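Local coordinates for Non-structural protein 3 (PDB 6LN0) that serves as a multidomain coronavirus replicase protein, combining a macro domain with a papain-like protease domain that probably cleaves viral polyprotein, at residues N267-T272 with S318-N323; C312-I317 with N416-Y421; F328-A333 with T337-T342; P356-M361 with V365-T370. All coordinates share one frame; numbering follows the deposited sequence.

Interaction 1. Residues N267-T272 with S318-N323; sequences NLFQNT and SLLVSN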
loop_
_atom_site.group_PDB
_atom_site.type_symbol
_atom_site.label_atom_id
_atom_site.label_comp_id
_atom_site.label_asym_id
_atom_site.label_seq_id
_atom_site.Cartn_x
_atom_site.Cartn_y
_atom_site.Cartn_z
ATOM N N ASN A 267 -19.328 -18.515 21.382
ATOM C CA ASN A 267 -20.282 -18.920 22.405
ATOM C C ASN A 267 -19.677 -19.927 23.379
ATOM O O ASN A 267 -19.911 -19.828 24.584
ATOM C CB ASN A 267 -21.550 -19.460 21.756
ATOM C CG ASN A 267 -22.373 -18.348 21.135
ATOM O OD1 ASN A 267 -22.189 -17.160 21.474
ATOM N ND2 ASN A 267 -23.255 -18.706 20.206
ATOM N N LEU A 268 -18.896 -20.892 22.887
ATOM C CA LEU A 268 -18.066 -21.695 23.782
ATOM C C LEU A 268 -17.205 -20.803 24.670
ATOM O O LEU A 268 -17.156 -20.980 25.892
ATOM C CB LEU A 268 -17.184 -22.643 22.973
ATOM C CG LEU A 268 -16.292 -23.590 23.753
ATOM C CD1 LEU A 268 -17.118 -24.531 24.612
ATOM C CD2 LEU A 268 -15.440 -24.379 22.770
ATOM N N PHE A 269 -16.528 -19.819 24.065
ATOM C CA PHE A 269 -15.610 -18.990 24.835
ATOM C C PHE A 269 -16.346 -18.275 25.957
ATOM O O PHE A 269 -15.857 -18.211 27.091
ATOM C CB PHE A 269 -14.881 -17.972 23.936
ATOM C CG PHE A 269 -13.909 -17.122 24.695
ATOM C CD1 PHE A 269 -14.316 -15.940 25.293
ATOM C CD2 PHE A 269 -12.614 -17.555 24.899
ATOM C CE1 PHE A 269 -13.439 -15.197 26.051
ATOM C CE2 PHE A 269 -11.729 -16.813 25.662
ATOM C CZ PHE A 269 -12.136 -15.627 26.221
ATOM N N GLN A 270 -17.532 -17.744 25.662
ATOM C CA GLN A 270 -18.315 -17.061 26.682
ATOM C C GLN A 270 -18.641 -17.964 27.867
ATOM O O GLN A 270 -18.858 -17.452 28.970
ATOM C CB GLN A 270 -19.602 -16.506 26.063
ATOM C CG GLN A 270 -19.371 -15.296 25.155
ATOM C CD GLN A 270 -20.659 -14.705 24.625
ATOM O OE1 GLN A 270 -21.266 -13.843 25.265
ATOM N NE2 GLN A 270 -21.097 -15.174 23.453
ATOM N N ASN A 271 -18.664 -19.288 27.676
ATOM C CA ASN A 271 -18.921 -20.212 28.771
ATOM C C ASN A 271 -17.653 -20.741 29.415
ATOM O O ASN A 271 -17.708 -21.767 30.100
ATOM C CB ASN A 271 -19.794 -21.381 28.300
ATOM C CG ASN A 271 -21.267 -21.010 28.266
ATOM O OD1 ASN A 271 -21.850 -20.848 27.191
ATOM N ND2 ASN A 271 -21.859 -20.819 29.441
ATOM N N THR A 272 -16.518 -20.090 29.200
ATOM C CA THR A 272 -15.323 -20.363 29.981
ATOM C C THR A 272 -15.055 -19.189 30.914
ATOM O O THR A 272 -15.811 -18.220 30.978
ATOM C CB THR A 272 -14.106 -20.601 29.098
ATOM O OG1 THR A 272 -13.585 -19.328 28.723
ATOM C CG2 THR A 272 -14.483 -21.369 27.864
ATOM N N SER A 318 -9.618 -21.928 19.400
ATOM C CA SER A 318 -8.196 -21.971 19.699
ATOM C C SER A 318 -7.567 -20.588 19.576
ATOM O O SER A 318 -6.673 -20.234 20.356
ATOM C CB SER A 318 -7.499 -22.968 18.783
ATOM O OG SER A 318 -6.129 -22.616 18.635
ATOM N N LEU A 319 -8.029 -19.785 18.612
ATOM C CA LEU A 319 -7.577 -18.402 18.511
ATOM C C LEU A 319 -7.944 -17.610 19.758
ATOM O O LEU A 319 -7.100 -16.924 20.342
ATOM C CB LEU A 319 -8.178 -17.741 17.273
ATOM C CG LEU A 319 -7.995 -16.228 17.282
ATOM C CD1 LEU A 319 -6.603 -15.905 16.818
ATOM C CD2 LEU A 319 -9.034 -15.572 16.402
ATOM N N LEU A 320 -9.197 -17.709 20.197
ATOM C CA LEU A 320 -9.638 -16.940 21.354
ATOM C C LEU A 320 -8.872 -17.333 22.604
ATOM O O LEU A 320 -8.387 -16.468 23.346
ATOM C CB LEU A 320 -11.137 -17.131 21.568
ATOM C CG LEU A 320 -11.997 -16.712 20.373
ATOM C CD1 LEU A 320 -13.480 -16.890 20.726
ATOM C CD2 LEU A 320 -11.670 -15.268 19.907
ATOM N N VAL A 321 -8.744 -18.646 22.848
ATOM C CA VAL A 321 -8.138 -19.132 24.091
ATOM C C VAL A 321 -6.663 -18.737 24.166
ATOM O O VAL A 321 -6.170 -18.307 25.215
ATOM C CB VAL A 321 -8.331 -20.658 24.222
ATOM C CG1 VAL A 321 -7.363 -21.228 25.237
ATOM C CG2 VAL A 321 -9.757 -20.981 24.609
ATOM N N SER A 322 -5.943 -18.859 23.060
ATOM C CA SER A 322 -4.536 -18.483 23.082
ATOM C C SER A 322 -4.315 -16.975 23.230
ATOM O O SER A 322 -3.200 -16.568 23.567
ATOM C CB SER A 322 -3.840 -18.973 21.823
ATOM O OG SER A 322 -4.285 -18.202 20.753
ATOM N N ASN A 323 -5.327 -16.133 22.990
ATOM C CA ASN A 323 -5.212 -14.702 23.249
ATOM C C ASN A 323 -5.750 -14.322 24.614
ATOM O O ASN A 323 -6.040 -13.136 24.857
ATOM C CB ASN A 323 -5.927 -13.887 22.179
ATOM C CG ASN A 323 -5.099 -13.722 20.959
ATOM O OD1 ASN A 323 -4.335 -12.768 20.832
ATOM N ND2 ASN A 323 -5.245 -14.643 20.035
#

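Interaction 2. Residues C312-I317 with N416-Y421; sequences CPQQVI and NVVATY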
loop_
_atom_site.group_PDB
_atom_site.type_symbol
_atom_site.label_atom_id
_atom_site.label_comp_id
_atom_site.label_asym_id
_atom_site.label_seq_id
_atom_site.Cartn_x
_atom_site.Cartn_y
_atom_site.Cartn_z
ATOM N N CYS A 312 -13.524 -23.118 10.285
ATOM C CA CYS A 312 -13.385 -24.195 11.255
ATOM C C CYS A 312 -13.638 -23.678 12.662
ATOM O O CYS A 312 -12.907 -22.788 13.120
ATOM C CB CYS A 312 -11.993 -24.793 11.179
ATOM S SG CYS A 312 -11.741 -26.030 12.440
ATOM N N PRO A 313 -14.608 -24.219 13.407
ATOM C CA PRO A 313 -14.830 -23.698 14.761
ATOM C C PRO A 313 -13.684 -23.998 15.715
ATOM O O PRO A 313 -13.491 -23.227 16.657
ATOM C CB PRO A 313 -16.141 -24.381 15.193
ATOM C CG PRO A 313 -16.199 -25.610 14.402
ATOM C CD PRO A 313 -15.546 -25.306 13.079
ATOM N N GLN A 314 -12.925 -25.086 15.507
ATOM C CA GLN A 314 -11.737 -25.336 16.332
ATOM C C GLN A 314 -10.727 -24.207 16.187
ATOM O O GLN A 314 -10.109 -23.787 17.172
ATOM C CB GLN A 314 -11.060 -26.661 15.954
ATOM C CG GLN A 314 -11.892 -27.882 16.108
ATOM C CD GLN A 314 -11.143 -29.149 15.725
ATOM O OE1 GLN A 314 -10.122 -29.094 15.031
ATOM N NE2 GLN A 314 -11.649 -30.309 16.183
ATOM N N GLN A 315 -10.531 -23.727 14.950
ATOM C CA GLN A 315 -9.695 -22.556 14.694
ATOM C C GLN A 315 -10.118 -21.371 15.556
ATOM O O GLN A 315 -9.286 -20.703 16.175
ATOM C CB GLN A 315 -9.778 -22.172 13.217
ATOM C CG GLN A 315 -8.629 -22.636 12.330
ATOM C CD GLN A 315 -8.667 -21.956 10.949
ATOM O OE1 GLN A 315 -9.644 -22.088 10.201
ATOM N NE2 GLN A 315 -7.606 -21.216 10.618
ATOM N N VAL A 316 -11.421 -21.104 15.616
ATOM C CA VAL A 316 -11.897 -19.937 16.348
ATOM C C VAL A 316 -11.618 -20.090 17.838
ATOM O O VAL A 316 -10.979 -19.230 18.453
ATOM C CB VAL A 316 -13.390 -19.700 16.071
ATOM C CG1 VAL A 316 -13.911 -18.550 16.923
ATOM C CG2 VAL A 316 -13.610 -19.469 14.582
ATOM N N ILE A 317 -12.092 -21.186 18.446
ATOM C CA ILE A 317 -11.931 -21.309 19.890
ATOM C C ILE A 317 -10.453 -21.355 20.262
ATOM O O ILE A 317 -10.054 -20.852 21.319
ATOM C CB ILE A 317 -12.708 -22.527 20.453
ATOM C CG1 ILE A 317 -12.620 -22.501 21.967
ATOM C CG2 ILE A 317 -12.150 -23.863 19.967
ATOM C CD1 ILE A 317 -13.175 -21.226 22.560
ATOM N N ASN A 416 -20.893 -34.982 15.374
ATOM C CA ASN A 416 -19.622 -35.009 16.074
ATOM C C ASN A 416 -19.499 -33.789 16.978
ATOM O O ASN A 416 -20.056 -32.721 16.707
ATOM C CB ASN A 416 -18.488 -35.074 15.062
ATOM C CG ASN A 416 -18.560 -36.323 14.226
ATOM O OD1 ASN A 416 -18.868 -37.398 14.752
ATOM N ND2 ASN A 416 -18.315 -36.204 12.930
ATOM N N VAL A 417 -18.829 -33.967 18.098
ATOM C CA VAL A 417 -18.411 -32.837 18.921
ATOM C C VAL A 417 -16.960 -32.534 18.557
ATOM O O VAL A 417 -16.178 -33.461 18.282
ATOM C CB VAL A 417 -18.598 -33.138 20.425
ATOM C CG1 VAL A 417 -17.651 -34.207 20.872
ATOM C CG2 VAL A 417 -18.381 -31.883 21.255
ATOM N N VAL A 418 -16.622 -31.247 18.449
ATOM C CA VAL A 418 -15.288 -30.835 18.013
ATOM C C VAL A 418 -14.568 -29.936 19.005
ATOM O O VAL A 418 -13.366 -29.679 18.825
ATOM C CB VAL A 418 -15.308 -30.169 16.619
ATOM C CG1 VAL A 418 -15.721 -31.189 15.585
ATOM C CG2 VAL A 418 -16.212 -28.928 16.605
ATOM N N ALA A 419 -15.226 -29.489 20.062
ATOM C CA ALA A 419 -14.525 -28.812 21.139
ATOM C C ALA A 419 -15.393 -28.916 22.382
ATOM O O ALA A 419 -16.620 -28.879 22.278
ATOM C CB ALA A 419 -14.244 -27.340 20.793
ATOM N N THR A 420 -14.752 -29.035 23.544
ATOM C CA THR A 420 -15.430 -29.094 24.833
ATOM C C THR A 420 -14.655 -28.255 25.832
ATOM O O THR A 420 -13.425 -28.152 25.759
ATOM C CB THR A 420 -15.539 -30.533 25.377
ATOM O OG1 THR A 420 -14.245 -31.144 25.361
ATOM C CG2 THR A 420 -16.499 -31.377 24.539
ATOM N N TYR A 421 -15.378 -27.648 26.768
ATOM C CA TYR A 421 -14.768 -26.931 27.881
ATOM C C TYR A 421 -14.990 -27.707 29.173
ATOM O O TYR A 421 -16.122 -28.073 29.496
ATOM C CB TYR A 421 -15.335 -25.519 28.027
ATOM C CG TYR A 421 -14.853 -24.868 29.289
ATOM C CD1 TYR A 421 -13.519 -24.474 29.415
ATOM C CD2 TYR A 421 -15.699 -24.691 30.379
ATOM C CE1 TYR A 421 -13.038 -23.904 30.585
ATOM C CE2 TYR A 421 -15.225 -24.117 31.550
ATOM C CZ TYR A 421 -13.885 -23.717 31.633
ATOM O OH TYR A 421 -13.388 -23.141 32.772
#

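Interaction 3. Residues F328-A333 with T337-T342; sequences FSATTA and TYFNHT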
loop_
_atom_site.group_PDB
_atom_site.type_symbol
_atom_site.label_atom_id
_atom_site.label_comp_id
_atom_site.label_asym_id
_atom_site.label_seq_id
_atom_site.Cartn_x
_atom_site.Cartn_y
_atom_site.Cartn_z
ATOM N N PHE A 328 -3.015 -23.874 32.848
ATOM C CA PHE A 328 -3.184 -24.734 34.001
ATOM C C PHE A 328 -1.951 -25.609 34.135
ATOM O O PHE A 328 -1.179 -25.776 33.184
ATOM C CB PHE A 328 -4.457 -25.586 33.898
ATOM C CG PHE A 328 -4.386 -26.700 32.885
ATOM C CD1 PHE A 328 -3.973 -27.974 33.258
ATOM C CD2 PHE A 328 -4.781 -26.486 31.568
ATOM C CE1 PHE A 328 -3.920 -29.005 32.328
ATOM C CE2 PHE A 328 -4.742 -27.520 30.626
ATOM C CZ PHE A 328 -4.301 -28.778 31.002
ATOM N N SER A 329 -1.756 -26.123 35.348
ATOM C CA SER A 329 -0.770 -27.144 35.655
ATOM C C SER A 329 -1.481 -28.386 36.200
ATOM O O SER A 329 -2.569 -28.282 36.782
ATOM C CB SER A 329 0.246 -26.618 36.669
ATOM O OG SER A 329 -0.359 -26.538 37.955
ATOM N N ALA A 330 -0.858 -29.559 36.017
ATOM C CA ALA A 330 -1.465 -30.824 36.428
ATOM C C ALA A 330 -0.418 -31.938 36.486
ATOM O O ALA A 330 0.742 -31.749 36.122
ATOM C CB ALA A 330 -2.603 -31.216 35.483
ATOM N N THR A 331 -0.849 -33.112 36.955
ATOM C CA THR A 331 -0.039 -34.323 36.945
ATOM C C THR A 331 -0.728 -35.394 36.107
ATOM O O THR A 331 -1.971 -35.496 36.078
ATOM C CB THR A 331 0.213 -34.875 38.366
ATOM O OG1 THR A 331 -1.011 -34.872 39.108
ATOM C CG2 THR A 331 1.255 -34.037 39.115
ATOM N N THR A 332 0.073 -36.199 35.425
ATOM C CA THR A 332 -0.527 -37.226 34.587
ATOM C C THR A 332 -1.049 -38.380 35.442
ATOM O O THR A 332 -0.586 -38.622 36.558
ATOM C CB THR A 332 0.485 -37.735 33.555
ATOM O OG1 THR A 332 1.670 -38.201 34.209
ATOM C CG2 THR A 332 0.875 -36.623 32.585
ATOM N N ALA A 333 -2.056 -39.070 34.924
ATOM C CA ALA A 333 -2.532 -40.282 35.577
ATOM C C ALA A 333 -1.611 -41.461 35.295
ATOM O O ALA A 333 -1.463 -42.350 36.138
ATOM C CB ALA A 333 -3.953 -40.601 35.127
ATOM N N THR A 337 3.634 -37.271 36.338
ATOM C CA THR A 337 4.541 -36.206 35.935
ATOM C C THR A 337 3.808 -34.868 36.001
ATOM O O THR A 337 2.647 -34.770 35.603
ATOM C CB THR A 337 5.073 -36.493 34.541
ATOM O OG1 THR A 337 5.895 -37.666 34.607
ATOM C CG2 THR A 337 5.907 -35.306 34.002
ATOM N N TYR A 338 4.455 -33.872 36.588
ATOM C CA TYR A 338 3.917 -32.512 36.605
ATOM C C TYR A 338 4.196 -31.812 35.287
ATOM O O TYR A 338 5.274 -31.977 34.706
ATOM C CB TYR A 338 4.553 -31.724 37.738
ATOM C CG TYR A 338 4.105 -30.302 37.937
ATOM C CD1 TYR A 338 2.959 -30.002 38.665
ATOM C CD2 TYR A 338 4.883 -29.243 37.477
ATOM C CE1 TYR A 338 2.571 -28.668 38.900
ATOM C CE2 TYR A 338 4.502 -27.912 37.699
ATOM C CZ TYR A 338 3.358 -27.629 38.414
ATOM O OH TYR A 338 3.008 -26.307 38.636
ATOM N N PHE A 339 3.230 -31.015 34.824
ATOM C CA PHE A 339 3.401 -30.244 33.591
ATOM C C PHE A 339 2.511 -29.014 33.618
ATOM O O PHE A 339 1.564 -28.923 34.395
ATOM C CB PHE A 339 3.067 -31.060 32.337
ATOM C CG PHE A 339 1.621 -31.462 32.260
ATOM C CD1 PHE A 339 1.155 -32.589 32.949
ATOM C CD2 PHE A 339 0.717 -30.709 31.538
ATOM C CE1 PHE A 339 -0.176 -32.966 32.881
ATOM C CE2 PHE A 339 -0.629 -31.087 31.484
ATOM C CZ PHE A 339 -1.068 -32.216 32.155
ATOM N N ASN A 340 2.812 -28.076 32.723
ATOM C CA ASN A 340 2.045 -26.852 32.568
ATOM C C ASN A 340 1.516 -26.817 31.142
ATOM O O ASN A 340 2.117 -27.388 30.228
ATOM C CB ASN A 340 2.926 -25.609 32.873
ATOM C CG ASN A 340 2.110 -24.337 33.063
ATOM O OD1 ASN A 340 1.834 -23.592 32.096
ATOM N ND2 ASN A 340 1.719 -24.069 34.311
ATOM N N HIS A 341 0.384 -26.160 30.938
ATOM C CA HIS A 341 -0.174 -26.130 29.593
ATOM C C HIS A 341 -0.938 -24.835 29.388
ATOM O O HIS A 341 -1.823 -24.495 30.176
ATOM C CB HIS A 341 -1.104 -27.335 29.341
ATOM C CG HIS A 341 -1.589 -27.415 27.935
ATOM N ND1 HIS A 341 -0.981 -28.206 26.989
ATOM C CD2 HIS A 341 -2.582 -26.752 27.294
ATOM C CE1 HIS A 341 -1.599 -28.050 25.828
ATOM N NE2 HIS A 341 -2.573 -27.172 25.986
ATOM N N THR A 342 -0.614 -24.121 28.332
ATOM C CA THR A 342 -1.351 -22.919 27.998
ATOM C C THR A 342 -2.058 -23.160 26.677
ATOM O O THR A 342 -1.644 -24.010 25.888
ATOM C CB THR A 342 -0.416 -21.714 27.904
ATOM O OG1 THR A 342 0.324 -21.841 26.704
ATOM C CG2 THR A 342 0.562 -21.732 29.044
#

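Interaction 4. Residues P356-M361 with V365-T370; sequences PKVYCM and VWTPFT. With ZN (zinc ion), chain B.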
loop_
_atom_site.group_PDB
_atom_site.type_symbol
_atom_site.label_atom_id
_atom_site.label_comp_id
_atom_site.label_asym_id
_atom_site.label_seq_id
_atom_site.Cartn_x
_atom_site.Cartn_y
_atom_site.Cartn_z
ATOM N N PRO A 356 -10.941 -35.049 29.440
ATOM C CA PRO A 356 -9.837 -34.400 28.723
ATOM C C PRO A 356 -8.506 -35.084 28.979
ATOM O O PRO A 356 -8.226 -35.569 30.077
ATOM C CB PRO A 356 -9.846 -32.980 29.291
ATOM C CG PRO A 356 -10.391 -33.154 30.679
ATOM C CD PRO A 356 -11.447 -34.221 30.547
ATOM N N LYS A 357 -7.659 -35.098 27.952
ATOM C CA LYS A 357 -6.405 -35.837 28.037
ATOM C C LYS A 357 -5.250 -35.015 27.483
ATOM O O LYS A 357 -5.433 -34.099 26.680
ATOM C CB LYS A 357 -6.486 -37.167 27.284
ATOM C CG LYS A 357 -7.806 -37.936 27.489
ATOM C CD LYS A 357 -7.673 -39.394 27.054
ATOM C CE LYS A 357 -9.044 -40.060 26.869
ATOM N NZ LYS A 357 -8.867 -41.448 26.361
ATOM N N VAL A 358 -4.041 -35.366 27.905
ATOM C CA VAL A 358 -2.838 -34.856 27.272
ATOM C C VAL A 358 -1.976 -36.032 26.865
ATOM O O VAL A 358 -2.166 -37.169 27.310
ATOM C CB VAL A 358 -2.040 -33.895 28.172
ATOM C CG1 VAL A 358 -2.790 -32.594 28.344
ATOM C CG2 VAL A 358 -1.705 -34.552 29.542
ATOM N N TYR A 359 -1.004 -35.739 26.022
ATOM C CA TYR A 359 -0.056 -36.732 25.561
ATOM C C TYR A 359 1.122 -36.788 26.523
ATOM O O TYR A 359 1.793 -35.779 26.754
ATOM C CB TYR A 359 0.427 -36.406 24.153
ATOM C CG TYR A 359 1.413 -37.419 23.641
ATOM C CD1 TYR A 359 1.006 -38.701 23.315
ATOM C CD2 TYR A 359 2.744 -37.104 23.514
ATOM C CE1 TYR A 359 1.899 -39.631 22.851
ATOM C CE2 TYR A 359 3.651 -38.029 23.047
ATOM C CZ TYR A 359 3.222 -39.292 22.711
ATOM O OH TYR A 359 4.115 -40.241 22.253
ATOM N N CYS A 360 1.386 -37.970 27.060
ATOM C CA CYS A 360 2.573 -38.177 27.874
ATOM C C CYS A 360 3.690 -38.713 26.987
ATOM O O CYS A 360 3.579 -39.815 26.440
ATOM C CB CYS A 360 2.305 -39.158 29.017
ATOM S SG CYS A 360 3.818 -39.434 30.002
ATOM N N MET A 361 4.768 -37.944 26.859
ATOM C CA MET A 361 5.896 -38.396 26.051
ATOM C C MET A 361 6.608 -39.569 26.694
ATOM O O MET A 361 7.091 -40.460 25.985
ATOM C CB MET A 361 6.879 -37.244 25.801
ATOM C CG MET A 361 7.088 -36.325 26.973
ATOM S SD MET A 361 7.622 -34.636 26.486
ATOM C CE MET A 361 6.466 -34.211 25.183
ATOM N N VAL A 365 1.227 -42.411 25.702
ATOM C CA VAL A 365 -0.211 -42.634 25.779
ATOM C C VAL A 365 -0.902 -41.289 25.932
ATOM O O VAL A 365 -0.319 -40.317 26.420
ATOM C CB VAL A 365 -0.622 -43.540 26.968
ATOM C CG1 VAL A 365 -0.251 -44.966 26.698
ATOM C CG2 VAL A 365 0.045 -43.057 28.240
ATOM N N TRP A 366 -2.172 -41.250 25.534
ATOM C CA TRP A 366 -3.073 -40.146 25.836
ATOM C C TRP A 366 -3.707 -40.422 27.195
ATOM O O TRP A 366 -4.512 -41.348 27.335
ATOM C CB TRP A 366 -4.116 -39.993 24.732
ATOM C CG TRP A 366 -3.488 -39.420 23.514
ATOM C CD1 TRP A 366 -2.954 -40.114 22.473
ATOM C CD2 TRP A 366 -3.271 -38.020 23.224
ATOM N NE1 TRP A 366 -2.429 -39.241 21.544
ATOM C CE2 TRP A 366 -2.613 -37.952 21.975
ATOM C CE3 TRP A 366 -3.570 -36.825 23.897
ATOM C CZ2 TRP A 366 -2.240 -36.723 21.374
ATOM C CZ3 TRP A 366 -3.200 -35.600 23.305
ATOM C CH2 TRP A 366 -2.543 -35.564 22.049
ATOM N N THR A 367 -3.336 -39.615 28.203
ATOM C CA THR A 367 -3.647 -39.863 29.600
ATOM C C THR A 367 -4.580 -38.806 30.169
ATOM O O THR A 367 -4.506 -37.639 29.778
ATOM C CB THR A 367 -2.372 -39.875 30.439
ATOM O OG1 THR A 367 -2.725 -40.054 31.809
ATOM C CG2 THR A 367 -1.627 -38.541 30.301
ATOM N N PRO A 368 -5.460 -39.176 31.096
ATOM C CA PRO A 368 -6.128 -38.155 31.914
ATOM C C PRO A 368 -5.158 -37.525 32.905
ATOM O O PRO A 368 -4.002 -37.960 33.024
ATOM C CB PRO A 368 -7.239 -38.945 32.625
ATOM C CG PRO A 368 -7.382 -40.200 31.848
ATOM C CD PRO A 368 -6.004 -40.520 31.357
ATOM N N PHE A 369 -5.616 -36.520 33.645
ATOM C CA PHE A 369 -4.683 -35.749 34.453
ATOM C C PHE A 369 -5.412 -35.113 35.630
ATOM O O PHE A 369 -6.633 -34.944 35.616
ATOM C CB PHE A 369 -3.979 -34.673 33.604
ATOM C CG PHE A 369 -4.923 -33.742 32.894
ATOM C CD1 PHE A 369 -5.454 -32.633 33.541
ATOM C CD2 PHE A 369 -5.244 -33.950 31.568
ATOM C CE1 PHE A 369 -6.311 -31.749 32.875
ATOM C CE2 PHE A 369 -6.098 -33.070 30.890
ATOM C CZ PHE A 369 -6.624 -31.969 31.539
ATOM N N THR A 370 -4.646 -34.728 36.637
ATOM C CA THR A 370 -5.252 -34.149 37.833
ATOM C C THR A 370 -4.793 -32.710 37.967
ATOM O O THR A 370 -3.591 -32.461 38.178
ATOM C CB THR A 370 -4.894 -34.958 39.078
ATOM O OG1 THR A 370 -5.363 -36.316 38.920
ATOM C CG2 THR A 370 -5.527 -34.327 40.289
HETATM ZN ZN ZN B . 3.061 -40.896 31.656
#

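Interaction 1. Residues N267-T272 with S318-N323
F269, in the last turn of helix 260-270, and L320, near the end of helix 313-322, bring their CA atoms to 7.2 Å, the nearest CA pair of these two segments. It is a buried helix-helix contact within the papain-like protease region, consistent with the helical thumb of papain-like proteases. F269 does nearly all the work from its side. Its CG stands anti to the backbone N (chi1 -179°), which carries the ring out toward the facing helix. The two side chains pass each other at a slant: F269 CB rests 3.7 Å from L320 CD1, while F269 CD2 lies 3.7 Å from L320 CB. V321 adds a looser touch, with CG2 at the ring edge of F269, 4.5 Å from CD2. Farther out, the F269 ring stacks with F276, and L320 also packs on W298 and I299 of helix 293-302. T272 OG1 and T272 N both bond to F269 O, the hydroxyl meeting a lone pair of F269 O in the carbonyl plane. In 318-323, N323 ND2 gives L319 O a nearly straight bond of 3.0 Å (176°), arriving on the opposite face of that carbonyl from N323 N.

Interaction 2. Residues C312-I317 with N416-Y421
Q314 NE2 donates to V418 O at 3.2 Å, the one hydrogen bond linking helix 313-322 to strand 416-423 in this contact. The bond is bent (144° at the hydrogen): it meets a lone pair in the carbonyl plane, yet the oxygen is tilted out of the Q314 amide plane. Q314 reaches it with an extended chain whose CG is anti to its own carbonyl carbon (chi1 -60°), and CG itself rests 3.6 Å from V418 O. Two apolar touches complete the first shell. P313 CG meets V418 CG2 at 4.0 Å, the proline ring lying about square to the valine, and one turn on, I317 CG2 meets A419 CB at 4.1 Å. The axes of 313-317 and 416-421 run nearly parallel, 8° apart in direction and 8.5 Å apart at closest, so this is a helix laid along a sheet, consistent with the thumb-to-palm junction of a papain-like protease. A beta bulge prepares the strand: V418 and A419 both bond through their backbones to I392, and both aim their side chains at the helix. On the flanking strands, A419 packs on I380 and P313 on F394. C312 occupies the N-cap position, its SG accepting a weak bond from Q315 N at 3.6 Å, while Q315 OE1 turns to R305 NH2.

Interaction 3. Residues F328-A333 with T337-T342
F328 and H341 form one hydrogen-bonded pair of this antiparallel contact, with F328 N giving to H341 O at 3.0 Å and H341 N returning to F328 O at 2.8 Å. A330 and F339 form the next, again with both N-H groups and both carbonyls used: A330 N to F339 O at 3.0 Å, F339 N to A330 O at 2.9 Å. Toward the turn, T332 N gives to T337 O, but the return bond changes character, because T337 N goes to the hydroxyl T332 OG1 (3.0 Å, 165°) in place of a carbonyl. A chi1 of 56° lodges that oxygen between the threonine's own N and C, turned toward T337. The whole is a beta hairpin, its segment directions 144° apart, and its tip carries C334 and C335, two ligands of the zinc ion; the nearest atom of the T332 side chain, OG1, is about 4 Å from the metal. F328, A330, F339 and H341 share one face of the sheet. There H341 CB sits over the F328 ring, 4.2 Å from the centroid of F328, and F339 touches both A330 CB, through CZ, and F328 CE1, through CE2. Two polar ends are bonded beyond the hairpin, S329 OG with S373 OG and T337 OG1 with K362 NZ, while H341 NE2 bonds to V344 O farther along its own strand.

Interaction 4. Residues P356-M361 with V365-T370
V358 and T367 exchange the two central backbone bonds, V358 N to T367 O at 3.0 Å and T367 N to V358 O at 2.9 Å, the pair that defines a short beta hairpin. A further bond, C360 N to V365 O, is almost straight at 173°. Among side-chain polar groups, T367 OG1 bonds to P368 O on a lone pair of that carbonyl; the methyl CG2, between the backbone N and the carbonyl carbon, faces V358 O. Aromatic contacts mark the face bearing Y359 and W366. Y359 CB stands over the six-membered ring of W366, 3.7 Å from its centroid and only 9° off the normal, a CH-pi contact. Y359 CG is anti to the backbone N, setting its phenol obliquely beside the five-membered ring of W366, planes 53° apart; the hydroxyl bonds to D364 OD1. Apolar contacts gather round F369: its CZ meets P356 CG at 4.0 Å, and its CD2 meets V358 CG2 at 4.1 Å. The F369 ring also packs against F339 and I345 of strand 338-346. The metal contact belongs to C360, whose SG binds the zinc ion at 2.3 Å. With C334, C335 and C363 completing four sulfur ligands, C360 is probably held as a thiolate, and such an all-cysteine site, as in the zinc fingers of related proteases, suggests a structural metal rather than a catalytic one.

How the interactions relate
The four contacts fall into two pairs. Interactions 1 and 2 share helix 313-322 and have centres about 10 Å apart; L268 ties them together, its CD2 lying 3.5 Å from I317 CG1 and 3.8 Å from A419 CB. Interactions 3 and 4 are neighbouring hairpins of one sheet, centres about 9 Å apart, joined where T331 O probably accepts from T370 N at 2.8 Å. Both also converge on the zinc ion, since C334 and C335 come from the first hairpin's turn and C360 and C363 from the second hairpin. The pairs do not touch: nearest atoms are about 6 Å apart for interactions 1 and 3, and for 2 and 4, yet strand 416-423 belongs to the hairpins' sheet.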